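Local coordinates for protein polyketide synthase type I (Bacillus amyloliquefaciens, PDB 5KKU) that forms the N-terminal dehydratase domain of a modular synthase in the difficidin assembly line, where it probably removes water from carrier-bound polyketide intermediates, at residues A[196-200]-A[233-239]; A[13-17]-A[68-74]; A[203-207]-A[241-246]. Numbering follows the deposited sequence.

Contact 1: residues A[196-200]-A[233-239]; sequences FLDAS and FPKTIYT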
ATOM      1  N   PHE A 196       3.655  -2.000  -6.633  1.00 23.39           N
ATOM      2  CA  PHE A 196       4.647  -1.095  -6.145  1.00 16.47           C
ATOM      3  C   PHE A 196       4.335  -0.590  -4.741  1.00 21.76           C
ATOM      4  O   PHE A 196       5.197  -0.597  -3.921  1.00 19.68           O
ATOM      5  CB  PHE A 196       4.832   0.077  -7.085  1.00 22.02           C
ATOM      6  CG  PHE A 196       5.822  -0.153  -8.195  1.00 23.07           C
ATOM      7  CD1 PHE A 196       6.948  -0.907  -8.006  1.00 19.45           C
ATOM      8  CD2 PHE A 196       5.627   0.427  -9.413  1.00 22.33           C
ATOM      9  CE1 PHE A 196       7.828  -1.115  -9.014  1.00 23.21           C
ATOM     10  CE2 PHE A 196       6.501   0.236 -10.429  1.00 20.25           C
ATOM     11  CZ  PHE A 196       7.608  -0.530 -10.229  1.00 24.85           C
ATOM     12  N   LEU A 197       3.092  -0.202  -4.490  1.00 19.63           N
ATOM     13  CA  LEU A 197       2.649   0.307  -3.226  1.00 13.29           C
ATOM     14  C   LEU A 197       2.794  -0.738  -2.119  1.00 19.38           C
ATOM     15  O   LEU A 197       3.334  -0.465  -1.094  1.00 19.70           O
ATOM     16  CB  LEU A 197       1.223   0.842  -3.329  1.00 19.45           C
ATOM     17  CG  LEU A 197       0.917   2.089  -4.152  1.00 20.29           C
ATOM     18  CD1 LEU A 197      -0.484   2.555  -3.917  1.00 24.38           C
ATOM     19  CD2 LEU A 197       1.865   3.208  -3.831  1.00 20.93           C
ATOM     20  N   ASP A 198       2.289  -1.941  -2.331  1.00 21.06           N
ATOM     21  CA  ASP A 198       2.410  -3.055  -1.414  1.00 14.30           C
ATOM     22  C   ASP A 198       3.843  -3.354  -1.018  1.00 21.84           C
ATOM     23  O   ASP A 198       4.150  -3.376   0.108  1.00 19.80           O
ATOM     24  CB  ASP A 198       1.751  -4.266  -2.024  1.00 17.28           C
ATOM     25  CG  ASP A 198       1.711  -5.445  -1.119  1.00 24.90           C
ATOM     26  OD1 ASP A 198       1.045  -5.434  -0.105  1.00 28.50           O
ATOM     27  OD2 ASP A 198       2.341  -6.409  -1.424  1.00 26.53           O
ATOM     28  N   ALA A 199       4.706  -3.578  -1.986  1.00 23.01           N
ATOM     29  CA  ALA A 199       6.104  -3.837  -1.720  1.00 25.17           C
ATOM     30  C   ALA A 199       6.794  -2.719  -0.974  1.00 23.95           C
ATOM     31  O   ALA A 199       7.676  -2.983  -0.215  1.00 29.88           O
ATOM     32  CB  ALA A 199       6.865  -4.152  -2.975  1.00 25.80           C
ATOM     33  N   SER A 200       6.383  -1.502  -1.210  1.00 16.98           N
ATOM     34  CA  SER A 200       6.951  -0.368  -0.538  1.00 24.11           C
ATOM     35  C   SER A 200       6.628  -0.283   0.937  1.00 20.68           C
ATOM     36  O   SER A 200       7.362   0.274   1.662  1.00 23.87           O
ATOM     37  CB  SER A 200       6.573   0.914  -1.227  1.00 16.06           C
ATOM     38  OG  SER A 200       7.089   0.946  -2.491  1.00 16.96           O
ATOM     39  N   PHE A 233       4.869   6.319 -11.549  1.00 29.01           N
ATOM     40  CA  PHE A 233       5.928   5.363 -11.436  1.00 26.26           C
ATOM     41  C   PHE A 233       6.533   4.925 -12.772  1.00 26.39           C
ATOM     42  O   PHE A 233       5.849   4.669 -13.686  1.00 26.34           O
ATOM     43  CB  PHE A 233       5.404   4.134 -10.707  1.00 26.02           C
ATOM     44  CG  PHE A 233       5.088   4.341  -9.259  1.00 27.04           C
ATOM     45  CD1 PHE A 233       5.796   5.207  -8.500  1.00 24.07           C
ATOM     46  CD2 PHE A 233       4.094   3.609  -8.658  1.00 25.27           C
ATOM     47  CE1 PHE A 233       5.513   5.352  -7.169  1.00 24.38           C
ATOM     48  CE2 PHE A 233       3.807   3.752  -7.331  1.00 26.37           C
ATOM     49  CZ  PHE A 233       4.515   4.630  -6.583  1.00 24.18           C
ATOM     50  N   PRO A 234       7.834   4.770 -12.830  1.00 30.79           N
ATOM     51  CA  PRO A 234       8.473   4.180 -13.996  1.00 22.83           C
ATOM     52  C   PRO A 234       8.597   2.697 -13.840  1.00 27.97           C
ATOM     53  O   PRO A 234       8.029   2.202 -12.918  1.00 28.08           O
ATOM     54  CB  PRO A 234       9.836   4.815 -13.981  1.00 23.94           C
ATOM     55  CG  PRO A 234      10.064   5.081 -12.572  1.00 25.17           C
ATOM     56  CD  PRO A 234       8.776   5.554 -12.054  1.00 23.04           C
ATOM     57  N   LYS A 235       9.314   2.016 -14.703  1.00 29.06           N
ATOM     58  CA  LYS A 235       9.458   0.596 -14.641  1.00 22.70           C
ATOM     59  C   LYS A 235      10.131   0.111 -13.378  1.00 26.51           C
ATOM     60  O   LYS A 235       9.766  -0.871 -12.835  1.00 23.66           O
ATOM     61  CB  LYS A 235      10.214   0.116 -15.845  1.00 27.93           C
ATOM     62  CG  LYS A 235       9.380   0.018 -17.091  1.00 31.65           C
ATOM     63  CD  LYS A 235      10.178  -0.466 -18.267  1.00 36.23           C
ATOM     64  CE  LYS A 235       9.353  -0.371 -19.534  1.00 40.96           C
ATOM     65  NZ  LYS A 235      10.130  -0.496 -20.795  1.00 48.31           N
ATOM     66  N   THR A 236      11.151   0.799 -12.923  1.00 20.78           N
ATOM     67  CA  THR A 236      11.779   0.441 -11.681  1.00 19.58           C
ATOM     68  C   THR A 236      11.743   1.618 -10.739  1.00 22.01           C
ATOM     69  O   THR A 236      12.040   2.690 -11.119  1.00 17.06           O
ATOM     70  CB  THR A 236      13.259   0.058 -11.865  1.00 21.26           C
ATOM     71  OG1 THR A 236      13.403  -0.998 -12.797  1.00 24.55           O
ATOM     72  CG2 THR A 236      13.901  -0.322 -10.568  1.00 20.42           C
ATOM     73  N   ILE A 237      11.384   1.385  -9.495  1.00 22.24           N
ATOM     74  CA  ILE A 237      11.451   2.397  -8.469  1.00 16.72           C
ATOM     75  C   ILE A 237      12.430   2.114  -7.355  1.00 24.10           C
ATOM     76  O   ILE A 237      12.906   1.015  -7.186  1.00 21.81           O
ATOM     77  CB  ILE A 237      10.110   2.700  -7.839  1.00 21.14           C
ATOM     78  CG1 ILE A 237       9.598   1.487  -7.094  1.00 21.92           C
ATOM     79  CG2 ILE A 237       9.118   3.184  -8.864  1.00 24.15           C
ATOM     80  CD1 ILE A 237       8.457   1.741  -6.177  1.00 16.83           C
ATOM     81  N   TYR A 238      12.714   3.118  -6.568  1.00 29.09           N
ATOM     82  CA  TYR A 238      13.658   3.007  -5.491  1.00 27.67           C
ATOM     83  C   TYR A 238      13.092   3.567  -4.235  1.00 23.68           C
ATOM     84  O   TYR A 238      13.060   4.738  -4.075  1.00 20.73           O
ATOM     85  CB  TYR A 238      14.961   3.697  -5.860  1.00 25.04           C
ATOM     86  CG  TYR A 238      15.582   3.154  -7.104  1.00 19.73           C
ATOM     87  CD1 TYR A 238      15.154   3.532  -8.337  1.00 23.06           C
ATOM     88  CD2 TYR A 238      16.577   2.267  -7.028  1.00 23.98           C
ATOM     89  CE1 TYR A 238      15.698   3.007  -9.446  1.00 24.85           C
ATOM     90  CE2 TYR A 238      17.127   1.738  -8.131  1.00 28.97           C
ATOM     91  CZ  TYR A 238      16.708   2.129  -9.330  1.00 27.25           C
ATOM     92  OH  TYR A 238      17.275   1.588 -10.380  1.00 25.77           O
ATOM     93  N   THR A 239      12.642   2.692  -3.376  1.00 23.38           N
ATOM     94  CA  THR A 239      12.059   3.037  -2.136  1.00 21.57           C
ATOM     95  C   THR A 239      13.098   3.269  -1.041  1.00 23.72           C
ATOM     96  O   THR A 239      13.716   2.374  -0.572  1.00 22.31           O
ATOM     97  CB  THR A 239      10.995   1.990  -1.733  1.00 26.43           C
ATOM     98  OG1 THR A 239       9.956   1.967  -2.711  1.00 18.85           O
ATOM     99  CG2 THR A 239      10.418   2.326  -0.407  1.00 14.09           C
TER

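Contact 2: residues A[13-17]-A[68-74]; sequences QKISH and TSEEFDK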
ATOM      1  N   GLN A  13     -16.705   1.049  -7.455  1.00 28.25           N
ATOM      2  CA  GLN A  13     -15.592   0.287  -7.994  1.00 23.43           C
ATOM      3  C   GLN A  13     -15.788  -1.203  -7.771  1.00 25.12           C
ATOM      4  O   GLN A  13     -16.328  -1.586  -6.812  1.00 25.60           O
ATOM      5  CB  GLN A  13     -14.315   0.726  -7.370  1.00 23.13           C
ATOM      6  CG  GLN A  13     -13.881   2.130  -7.697  1.00 26.11           C
ATOM      7  CD  GLN A  13     -13.360   2.248  -9.073  1.00 25.00           C
ATOM      8  OE1 GLN A  13     -12.272   1.835  -9.345  1.00 28.23           O
ATOM      9  NE2 GLN A  13     -14.159   2.738  -9.946  1.00 21.29           N
ATOM     10  N   LYS A  14     -15.308  -2.019  -8.680  1.00 28.62           N
ATOM     11  CA  LYS A  14     -15.483  -3.449  -8.569  1.00 30.13           C
ATOM     12  C   LYS A  14     -14.211  -4.224  -8.320  1.00 28.94           C
ATOM     13  O   LYS A  14     -13.306  -4.136  -9.057  1.00 36.68           O
ATOM     14  CB  LYS A  14     -16.123  -3.983  -9.824  1.00 27.06           C
ATOM     15  CG  LYS A  14     -17.341  -3.232 -10.254  1.00 24.93           C
ATOM     16  CD  LYS A  14     -18.124  -4.022 -11.252  1.00 34.06           C
ATOM     17  CE  LYS A  14     -19.479  -3.418 -11.482  1.00 33.87           C
ATOM     18  NZ  LYS A  14     -19.370  -1.980 -11.799  1.00 41.76           N
ATOM     19  N   ILE A  15     -14.150  -4.988  -7.263  1.00 26.72           N
ATOM     20  CA  ILE A  15     -13.044  -5.887  -7.015  1.00 22.70           C
ATOM     21  C   ILE A  15     -13.514  -7.332  -7.130  1.00 27.18           C
ATOM     22  O   ILE A  15     -14.063  -7.871  -6.239  1.00 26.82           O
ATOM     23  CB  ILE A  15     -12.444  -5.687  -5.630  1.00 22.69           C
ATOM     24  CG1 ILE A  15     -11.904  -4.291  -5.436  1.00 26.02           C
ATOM     25  CG2 ILE A  15     -11.353  -6.686  -5.375  1.00 24.73           C
ATOM     26  CD1 ILE A  15     -10.947  -3.817  -6.489  1.00 26.14           C
ATOM     27  N   SER A  16     -13.298  -7.948  -8.268  1.00 26.48           N
ATOM     28  CA  SER A  16     -13.705  -9.325  -8.441  1.00 27.89           C
ATOM     29  C   SER A  16     -12.703 -10.340  -7.934  1.00 21.41           C
ATOM     30  O   SER A  16     -11.577 -10.039  -7.753  1.00 25.04           O
ATOM     31  CB  SER A  16     -14.032  -9.587  -9.875  1.00 24.42           C
ATOM     32  OG  SER A  16     -12.903  -9.457 -10.663  1.00 30.14           O
ATOM     33  N   HIS A  17     -13.145 -11.554  -7.727  1.00 24.65           N
ATOM     34  CA  HIS A  17     -12.324 -12.658  -7.274  1.00 21.03           C
ATOM     35  C   HIS A  17     -11.177 -12.951  -8.227  1.00 22.65           C
ATOM     36  O   HIS A  17     -10.164 -13.400  -7.804  1.00 24.62           O
ATOM     37  CB  HIS A  17     -13.203 -13.909  -7.027  1.00 21.61           C
ATOM     38  CG  HIS A  17     -12.497 -15.069  -6.431  1.00 18.72           C
ATOM     39  ND1 HIS A  17     -11.975 -15.043  -5.173  1.00 23.33           N
ATOM     40  CD2 HIS A  17     -12.226 -16.291  -6.921  1.00 26.98           C
ATOM     41  CE1 HIS A  17     -11.417 -16.193  -4.904  1.00 20.86           C
ATOM     42  NE2 HIS A  17     -11.542 -16.969  -5.956  1.00 27.51           N
ATOM     43  N   THR A  68     -12.170 -11.640  -1.204  1.00 20.04           N
ATOM     44  CA  THR A  68     -12.990 -12.260  -2.231  1.00 22.56           C
ATOM     45  C   THR A  68     -13.075 -13.750  -2.114  1.00 24.23           C
ATOM     46  O   THR A  68     -12.311 -14.349  -1.440  1.00 23.92           O
ATOM     47  CB  THR A  68     -12.579 -11.879  -3.663  1.00 16.41           C
ATOM     48  OG1 THR A  68     -11.344 -12.489  -4.006  1.00 25.21           O
ATOM     49  CG2 THR A  68     -12.415 -10.462  -3.775  1.00 18.27           C
ATOM     50  N   SER A  69     -14.005 -14.341  -2.816  1.00 23.63           N
ATOM     51  CA  SER A  69     -14.235 -15.750  -2.785  1.00 20.61           C
ATOM     52  C   SER A  69     -14.700 -16.255  -4.145  1.00 25.58           C
ATOM     53  O   SER A  69     -15.101 -15.491  -4.956  1.00 22.54           O
ATOM     54  CB  SER A  69     -15.269 -16.042  -1.718  1.00 24.65           C
ATOM     55  OG  SER A  69     -15.689 -17.359  -1.698  1.00 27.39           O
ATOM     56  N   GLU A  70     -14.631 -17.548  -4.393  1.00 26.70           N
ATOM     57  CA  GLU A  70     -15.323 -18.127  -5.504  1.00 26.87           C
ATOM     58  C   GLU A  70     -16.817 -17.858  -5.432  1.00 30.62           C
ATOM     59  O   GLU A  70     -17.471 -17.747  -6.429  1.00 25.54           O
ATOM     60  CB  GLU A  70     -15.064 -19.598  -5.581  1.00 28.19           C
ATOM     61  CG  GLU A  70     -13.668 -19.888  -6.032  1.00 35.49           C
ATOM     62  CD  GLU A  70     -13.491 -19.807  -7.529  1.00 43.45           C
ATOM     63  OE1 GLU A  70     -14.516 -19.756  -8.222  1.00 47.69           O
ATOM     64  OE2 GLU A  70     -12.347 -19.814  -8.001  1.00 42.48           O
ATOM     65  N   GLU A  71     -17.322 -17.786  -4.213  1.00 28.41           N
ATOM     66  CA  GLU A  71     -18.706 -17.580  -3.946  1.00 25.48           C
ATOM     67  C   GLU A  71     -19.184 -16.149  -4.133  1.00 30.13           C
ATOM     68  O   GLU A  71     -20.332 -15.956  -4.339  1.00 33.45           O
ATOM     69  CB  GLU A  71     -19.022 -18.011  -2.540  1.00 25.46           C
ATOM     70  CG  GLU A  71     -18.780 -19.459  -2.204  1.00 31.97           C
ATOM     71  CD  GLU A  71     -19.323 -20.401  -3.230  1.00 41.44           C
ATOM     72  OE1 GLU A  71     -20.528 -20.458  -3.361  1.00 50.25           O
ATOM     73  OE2 GLU A  71     -18.562 -21.064  -3.927  1.00 42.64           O
ATOM     74  N   PHE A  72     -18.301 -15.166  -3.997  1.00 23.13           N
ATOM     75  CA  PHE A  72     -18.651 -13.749  -4.136  1.00 27.13           C
ATOM     76  C   PHE A  72     -17.554 -12.796  -4.583  1.00 24.92           C
ATOM     77  O   PHE A  72     -16.442 -12.924  -4.245  1.00 25.76           O
ATOM     78  CB  PHE A  72     -19.295 -13.179  -2.868  1.00 25.65           C
ATOM     79  CG  PHE A  72     -18.502 -13.399  -1.644  1.00 27.25           C
ATOM     80  CD1 PHE A  72     -17.503 -12.551  -1.312  1.00 26.91           C
ATOM     81  CD2 PHE A  72     -18.721 -14.486  -0.869  1.00 25.75           C
ATOM     82  CE1 PHE A  72     -16.751 -12.750  -0.206  1.00 22.22           C
ATOM     83  CE2 PHE A  72     -17.980 -14.709   0.226  1.00 25.61           C
ATOM     84  CZ  PHE A  72     -16.996 -13.831   0.563  1.00 26.76           C
ATOM     85  N   ASP A  73     -17.901 -11.790  -5.330  1.00 23.97           N
ATOM     86  CA  ASP A  73     -16.989 -10.714  -5.606  1.00 24.89           C
ATOM     87  C   ASP A  73     -17.218  -9.590  -4.608  1.00 28.64           C
ATOM     88  O   ASP A  73     -17.873  -9.781  -3.622  1.00 30.82           O
ATOM     89  CB  ASP A  73     -17.188 -10.205  -7.012  1.00 24.16           C
ATOM     90  CG  ASP A  73     -16.952 -11.248  -8.046  1.00 28.15           C
ATOM     91  OD1 ASP A  73     -16.086 -12.081  -7.869  1.00 30.12           O
ATOM     92  OD2 ASP A  73     -17.618 -11.220  -9.047  1.00 26.01           O
ATOM     93  N   LYS A  74     -16.697  -8.413  -4.857  1.00 25.27           N
ATOM     94  CA  LYS A  74     -16.993  -7.277  -4.027  1.00 27.31           C
ATOM     95  C   LYS A  74     -17.292  -6.036  -4.819  1.00 25.33           C
ATOM     96  O   LYS A  74     -16.688  -5.793  -5.787  1.00 23.52           O
ATOM     97  CB  LYS A  74     -15.876  -7.000  -3.051  1.00 27.75           C
ATOM     98  CG  LYS A  74     -15.694  -8.032  -2.009  1.00 27.35           C
ATOM     99  CD  LYS A  74     -16.856  -8.104  -1.091  1.00 28.39           C
ATOM    100  CE  LYS A  74     -16.362  -8.044   0.310  1.00 29.63           C
ATOM    101  NZ  LYS A  74     -15.818  -9.329   0.791  1.00 35.14           N
TER

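Contact 3: residues A[203-207]-A[241-246]; sequences AGSSF and SAKNSR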
ATOM      1  N   ALA A 203       9.231  -1.313   3.535  1.00 26.95           N
ATOM      2  CA  ALA A 203      10.370  -0.479   3.917  1.00 29.58           C
ATOM      3  C   ALA A 203      10.826  -0.614   5.367  1.00 29.19           C
ATOM      4  O   ALA A 203      10.046  -0.639   6.269  1.00 27.88           O
ATOM      5  CB  ALA A 203      10.106   0.965   3.595  1.00 27.67           C
ATOM      6  N   GLY A 204      12.114  -0.743   5.542  1.00 29.99           N
ATOM      7  CA  GLY A 204      12.689  -0.862   6.851  1.00 29.66           C
ATOM      8  C   GLY A 204      12.831  -2.275   7.306  1.00 37.12           C
ATOM      9  O   GLY A 204      13.279  -2.487   8.365  1.00 35.53           O
ATOM     10  N   SER A 205      12.435  -3.232   6.489  1.00 35.29           N
ATOM     11  CA  SER A 205      12.565  -4.619   6.855  1.00 37.27           C
ATOM     12  C   SER A 205      14.003  -5.047   7.136  1.00 39.64           C
ATOM     13  O   SER A 205      14.246  -5.884   7.963  1.00 38.47           O
ATOM     14  CB  SER A 205      11.969  -5.508   5.797  1.00 35.35           C
ATOM     15  OG  SER A 205      10.591  -5.335   5.708  1.00 39.87           O
ATOM     16  N   SER A 206      14.960  -4.493   6.447  1.00 39.14           N
ATOM     17  CA  SER A 206      16.324  -4.826   6.683  1.00 36.05           C
ATOM     18  C   SER A 206      16.748  -4.319   8.049  1.00 36.95           C
ATOM     19  O   SER A 206      17.588  -4.852   8.675  1.00 41.46           O
ATOM     20  CB  SER A 206      17.165  -4.218   5.579  1.00 33.01           C
ATOM     21  OG  SER A 206      17.560  -2.914   5.886  1.00 32.49           O
ATOM     22  N   PHE A 207      16.192  -3.233   8.507  1.00 37.94           N
ATOM     23  CA  PHE A 207      16.520  -2.817   9.841  1.00 39.59           C
ATOM     24  C   PHE A 207      15.829  -3.814  10.718  1.00 49.50           C
ATOM     25  O   PHE A 207      14.637  -3.949  10.623  1.00 51.80           O
ATOM     26  CB  PHE A 207      15.936  -1.474  10.160  1.00 34.29           C
ATOM     27  CG  PHE A 207      16.377  -0.381   9.259  1.00 35.67           C
ATOM     28  CD1 PHE A 207      17.696  -0.208   8.953  1.00 31.28           C
ATOM     29  CD2 PHE A 207      15.470   0.487   8.763  1.00 28.98           C
ATOM     30  CE1 PHE A 207      18.088   0.813   8.161  1.00 29.17           C
ATOM     31  CE2 PHE A 207      15.855   1.497   7.967  1.00 31.77           C
ATOM     32  CZ  PHE A 207      17.166   1.654   7.653  1.00 28.10           C
ATOM     33  N   SER A 241      14.218   4.512   2.752  1.00 13.39           N
ATOM     34  CA  SER A 241      13.736   4.567   4.104  1.00 19.95           C
ATOM     35  C   SER A 241      14.900   4.771   5.111  1.00 27.99           C
ATOM     36  O   SER A 241      15.958   4.261   4.940  1.00 29.44           O
ATOM     37  CB  SER A 241      12.936   3.309   4.354  1.00 28.82           C
ATOM     38  OG  SER A 241      12.581   3.104   5.659  1.00 32.03           O
ATOM     39  N   ALA A 242      14.679   5.595   6.118  1.00 27.29           N
ATOM     40  CA  ALA A 242      15.694   5.879   7.109  1.00 27.49           C
ATOM     41  C   ALA A 242      15.357   5.476   8.525  1.00 29.42           C
ATOM     42  O   ALA A 242      14.279   5.614   8.991  1.00 28.62           O
ATOM     43  CB  ALA A 242      16.073   7.322   7.070  1.00 25.54           C
ATOM     44  N   LYS A 243      16.361   4.990   9.207  1.00 28.88           N
ATOM     45  CA  LYS A 243      16.220   4.560  10.569  1.00 29.73           C
ATOM     46  C   LYS A 243      15.761   5.633  11.524  1.00 27.62           C
ATOM     47  O   LYS A 243      14.906   5.396  12.290  1.00 32.43           O
ATOM     48  CB  LYS A 243      17.475   3.858  11.063  1.00 33.91           C
ATOM     49  CG  LYS A 243      17.219   3.032  12.299  1.00 32.81           C
ATOM     50  CD  LYS A 243      18.129   1.853  12.467  1.00 32.77           C
ATOM     51  CE  LYS A 243      18.631   1.783  13.887  1.00 41.87           C
ATOM     52  NZ  LYS A 243      19.065   3.127  14.372  1.00 41.79           N
ATOM     53  N   ASN A 244      16.283   6.828  11.366  1.00 26.46           N
ATOM     54  CA  ASN A 244      15.881   7.973  12.162  1.00 35.74           C
ATOM     55  C   ASN A 244      14.426   8.408  12.069  1.00 35.03           C
ATOM     56  O   ASN A 244      13.936   9.042  12.939  1.00 39.66           O
ATOM     57  CB  ASN A 244      16.830   9.168  11.960  1.00 30.44           C
ATOM     58  CG  ASN A 244      16.471  10.025  10.794  1.00 35.48           C
ATOM     59  OD1 ASN A 244      15.934   9.570   9.825  1.00 41.41           O
ATOM     60  ND2 ASN A 244      16.788  11.273  10.885  1.00 39.70           N
ATOM     61  N   SER A 245      13.754   8.045  11.006  1.00 33.96           N
ATOM     62  CA  SER A 245      12.360   8.253  10.812  1.00 31.36           C
ATOM     63  C   SER A 245      11.498   7.168  11.434  1.00 29.85           C
ATOM     64  O   SER A 245      10.323   7.225  11.341  1.00 32.98           O
ATOM     65  CB  SER A 245      12.081   8.407   9.326  1.00 33.16           C
ATOM     66  OG  SER A 245      11.606   7.220   8.733  1.00 37.20           O
ATOM     67  N   ARG A 246      12.094   6.136  11.986  1.00 26.05           N
ATOM     68  CA  ARG A 246      11.336   5.052  12.576  1.00 31.93           C
ATOM     69  C   ARG A 246      11.147   5.235  14.068  1.00 38.73           C
ATOM     70  O   ARG A 246      12.073   5.515  14.759  1.00 39.87           O
ATOM     71  CB  ARG A 246      12.031   3.746  12.310  1.00 32.50           C
ATOM     72  CG  ARG A 246      11.361   2.481  12.758  1.00 35.82           C
ATOM     73  CD  ARG A 246      12.052   1.277  12.138  1.00 43.80           C
ATOM     74  NE  ARG A 246      11.722   1.051  10.750  1.00 40.68           N
ATOM     75  CZ  ARG A 246      12.155   1.785   9.736  1.00 40.69           C
ATOM     76  NH1 ARG A 246      12.974   2.779   9.948  1.00 39.32           N
ATOM     77  NH2 ARG A 246      11.776   1.532   8.510  1.00 29.97           N
TER

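Contact 1: residues A[196-200]-A[233-239]
Helix 196-200 runs roughly alongside strand 236-239, the two axes 10.0 Å apart at their closest and their N-to-C directions 27° apart. Phe-196 leads the helix into the contact. Its CA-to-CB bond points at the other segment, and the ring reaches the backbone of 234-235, where CZ comes 3.4 Å from Lys-235 O at the ring edge. It also turns an edge toward the face of Phe-233 in an offset edge-to-face pair, centroids 5.3 Å apart and planes at 79°. Over one face sits Ile-237, whose CG1 makes a CH-pi contact 4.0 Å from the Phe-196 ring centroid. Leu-197 adds a lighter touch, its CD2 4.0 Å from Phe-233 CE2 at that ring's edge.

Asp-198 faces away from this packing and hydrogen-bonds His-155 through OD2. Ser-200, one turn on from Phe-196, closes the contact: its OG donates to Phe-196 O (2.8 Å) and accepts from Thr-239 OG1 (3.1 Å), the latter being the one hydrogen bond between the two segments. Beneath, Phe-233 and Ile-237 continue onto Ile-265 and Leu-273 of the next strands.

This is the hotdog arrangement, a helix held against a curved antiparallel sheet, here in the C-terminal half of the double-hotdog dehydratase. The packed helix carries Asp-198, the predicted proton donor, on a side away from the strand, and Leu-197 lies about 11 Å, side chain to side chain, from His-25, the predicted proton acceptor.

Contact 2: residues A[13-17]-A[68-74]
Thr-68 opens the segment by pointing at His-17: its OG1 and His-17 ND1 are hydrogen-bonded at 2.9 Å, near the plane of the imidazole. Next, the backbone passes over one face of that ring, with Ser-69 O 3.0 Å from His-17 CG and Glu-70 N 3.5 Å from NE2. The chain reverses through residues 69-72, with Ser-69 N bonding Phe-72 O at 3.2 Å; Ser-69 OG accepts from Glu-71 N at 3.0 Å, an ST turn inside it. Asp-73 brings the chain back to His-17, whose N donates to Asp-73 OD1 (3.0 Å, nearly straight). Between the two segments, the sheet pairing is at Lys-74: Ile-15 N to Lys-74 O and Lys-74 N to Ile-15 O, both 3.0 Å, make an antiparallel hydrogen-bonded pair.

The Lys-74 amine goes on to Val-67 O, and His-17 O accepts from Arg-31. This joins the end of strand 9-15 to the beginning of strand 73-83 in the N-terminal hotdog, with strand 30-33 touching Ile-15 and Thr-68, and helix 37-49 packing on Gln-13.

Contact 3: residues A[203-207]-A[241-246]
No hydrogen bond crosses between 203-207 and 241-246; the contact is made by packing. Its main piece is Phe-207, which turns its ring toward residues 241-243 of strand 236-248. Lys-243 CB lies over one face in a CH-pi contact, 4.2 Å from the Phe-207 ring centroid, while Phe-207 CZ meets Ser-241 O edge-on at 4.0 Å. At the other end, Ala-203 CB rests 3.8 Å from Ser-241 CB.

Arg-246 provides the polar surface. Phe-207 CD2 sits over a face of its guanidinium, 3.6 Å from NH1, and NH2 is 3.1 Å from Gly-204 CA. A CB on Gly-204 would collide with Arg-246 NH2, and at the Gly-204 phi of 92° it would be jammed against the carbonyl oxygen of Ala-203.

Bonds within 241-246 fit this shape: Ser-245 N to Ala-242 O (3.2 Å) and Arg-246 N to Lys-243 O (2.9 Å) form a 3-10 turn; weak bonds from Arg-246 NH2 to Ser-241 OG (3.4 Å) and from NH1 to Ala-242 O (3.3 Å) fold the guanidinium back.

The loop follows helix 194-200 and lies against strand 236-248 and its two sheet neighbours: Ala-203 touches Phe-263 of strand 258-266 and Met-175 of strand 172-178, while Glu-173 accepts from Gly-204 N.

In the fold
Contact 2 comes first along the chain and closes before the others open; contacts 1 and 3 then interleave, helix 194-200 and its following loop both coming before strand 236-248, which the two share. Their centres lie 16 Å apart, and they touch where Thr-239 CG2 meets Ala-203 CB at 4.2 Å, so helix and loop are laid along successive parts of one strand. Contact 2 belongs to the N-terminal hotdog, with its centre 26 Å from that of contact 1 and 35 Å from that of contact 3. All three reach the same long antiparallel sheet, continuous through both hotdogs, which supply the predicted catalytic residues His-25 and Asp-198 respectively.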